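PDB 5IHX: tyrosine--tRNA ligase, mitochondrial from Emericella nidulans, which probably catalyses the ATP-dependent attachment of tyrosine to mitochondrial tRNA(Tyr), as a class I aminoacyl-tRNA synthetase. Local coordinates for residues F315-P320 / A355-A360. Residues are numbered along the deposited sequence; the frame is centred on the assembly and turned at random.
Sequences FFVRTP and AQHALA
Val317 and Gln356 bring their CA atoms to 4.6 Å where the C-terminal end of helix 309-317 and the turn after it lie against helix 354-368, and Phe316 is paired with Ala360. Gln356 supplies the polar link. Its CG rests 3.3 Å from both Val317 O and Thr319 O, and the bend at chi2 (89°) swings the amide toward Thr319; NE2 then donates to Thr319 O at 2.8 Å, nearly straight (162°), with the acceptor close to the amide plane. A further hydrogen bond joins NE2 to Asp321 OD2, and Gln346 NE2 binds OE1. Thr319 folds back on the last turn of helix 309-317: OG1 donates to Phe316 O, which receives Thr319 N from the same face of the carbonyl. The methyl CD2 of Leu359 sits 3.6 Å from that OG1 and meets the edge of the Phe316 ring at CD1 (3.7 Å), the two side chains crossing at about a right angle. At Ala360, which has only a methyl, Phe316 can come close: Ala360 CB lies 3.7 Å from Phe316 CB and 3.6 Å from Val317 CG1, a methyl that also touches the His357 ring, whose ND1 is hydrogen-bonded to Tyr313 OH. Both helices belong to the helical region following the nucleotide-binding fold, probably the anticodon-binding domain. A buried amide thus has both ends satisfied, and its bond to a main-chain carbonyl ties the helix-ending turn to helix 354-368 beside an apolar patch.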
# COMPACT_ATOMS: atom_id res chain seq x y z
N PHE A 315 -8.72 -42.21 1.96
CA PHE A 315 -7.72 -41.48 1.18
C PHE A 315 -6.31 -41.95 1.52
O PHE A 315 -5.49 -42.18 0.63
CB PHE A 315 -7.84 -39.98 1.42
CG PHE A 315 -6.74 -39.18 0.78
CD1 PHE A 315 -5.71 -38.65 1.55
CD2 PHE A 315 -6.72 -38.97 -0.59
CE1 PHE A 315 -4.70 -37.92 0.96
CE2 PHE A 315 -5.71 -38.24 -1.18
CZ PHE A 315 -4.69 -37.71 -0.40
N PHE A 316 -6.03 -42.11 2.81
CA PHE A 316 -4.70 -42.50 3.25
C PHE A 316 -4.40 -43.99 3.08
O PHE A 316 -3.25 -44.36 2.88
CB PHE A 316 -4.49 -42.08 4.71
CG PHE A 316 -4.05 -40.65 4.86
CD1 PHE A 316 -2.73 -40.30 4.65
CD2 PHE A 316 -4.95 -39.67 5.20
CE1 PHE A 316 -2.31 -38.98 4.79
CE2 PHE A 316 -4.55 -38.35 5.34
CZ PHE A 316 -3.23 -38.01 5.13
N VAL A 317 -5.42 -44.85 3.15
CA VAL A 317 -5.17 -46.28 2.92
C VAL A 317 -4.83 -46.54 1.45
O VAL A 317 -4.21 -47.54 1.12
CB VAL A 317 -6.36 -47.19 3.33
CG1 VAL A 317 -6.60 -47.13 4.83
CG2 VAL A 317 -7.61 -46.83 2.59
N ARG A 318 -5.25 -45.63 0.57
CA ARG A 318 -4.95 -45.75 -0.86
C ARG A 318 -3.58 -45.18 -1.22
O ARG A 318 -3.23 -45.10 -2.39
CB ARG A 318 -6.01 -45.04 -1.71
CG ARG A 318 -7.40 -45.65 -1.65
CD ARG A 318 -8.28 -45.07 -2.74
NE ARG A 318 -8.39 -43.62 -2.66
CZ ARG A 318 -9.38 -42.96 -2.07
NH1 ARG A 318 -10.39 -43.61 -1.49
NH2 ARG A 318 -9.38 -41.63 -2.05
N THR A 319 -2.80 -44.78 -0.21
CA THR A 319 -1.46 -44.26 -0.45
C THR A 319 -0.63 -45.32 -1.19
O THR A 319 -0.60 -46.48 -0.77
CB THR A 319 -0.76 -43.87 0.87
OG1 THR A 319 -1.52 -42.87 1.54
CG2 THR A 319 0.65 -43.34 0.60
N PRO A 320 0.04 -44.93 -2.29
CA PRO A 320 0.85 -45.90 -3.04
C PRO A 320 1.95 -46.54 -2.20
O PRO A 320 2.48 -45.91 -1.29
CB PRO A 320 1.47 -45.06 -4.17
CG PRO A 320 0.57 -43.89 -4.31
CD PRO A 320 0.04 -43.60 -2.94
N ALA A 355 1.13 -50.87 6.30
CA ALA A 355 1.73 -49.54 6.40
C ALA A 355 0.68 -48.46 6.16
O ALA A 355 0.63 -47.46 6.87
CB ALA A 355 2.88 -49.40 5.42
N GLN A 356 -0.17 -48.68 5.16
CA GLN A 356 -1.20 -47.70 4.81
C GLN A 356 -2.24 -47.56 5.92
O GLN A 356 -2.72 -46.45 6.19
CB GLN A 356 -1.88 -48.09 3.50
CG GLN A 356 -1.10 -47.76 2.24
CD GLN A 356 -0.15 -48.87 1.81
OE1 GLN A 356 0.02 -49.86 2.51
NE2 GLN A 356 0.45 -48.70 0.64
N HIS A 357 -2.60 -48.67 6.55
CA HIS A 357 -3.58 -48.66 7.63
C HIS A 357 -3.04 -47.94 8.87
O HIS A 357 -3.76 -47.20 9.53
CB HIS A 357 -4.02 -50.08 8.00
CG HIS A 357 -5.07 -50.64 7.10
ND1 HIS A 357 -6.36 -50.14 7.06
CD2 HIS A 357 -5.04 -51.64 6.19
CE1 HIS A 357 -7.07 -50.81 6.18
NE2 HIS A 357 -6.29 -51.74 5.63
N ALA A 358 -1.77 -48.17 9.18
CA ALA A 358 -1.13 -47.50 10.30
C ALA A 358 -1.07 -45.99 10.04
O ALA A 358 -1.27 -45.19 10.95
CB ALA A 358 0.27 -48.05 10.53
N LEU A 359 -0.80 -45.62 8.79
CA LEU A 359 -0.75 -44.22 8.40
C LEU A 359 -2.12 -43.57 8.52
O LEU A 359 -2.26 -42.48 9.09
CB LEU A 359 -0.24 -44.09 6.96
CG LEU A 359 -0.40 -42.72 6.28
CD1 LEU A 359 0.42 -41.66 6.99
CD2 LEU A 359 -0.03 -42.81 4.81
N ALA A 360 -3.13 -44.24 7.99
CA ALA A 360 -4.50 -43.73 8.01
C ALA A 360 -5.00 -43.57 9.44
O ALA A 360 -5.63 -42.57 9.78
CB ALA A 360 -5.41 -44.65 7.22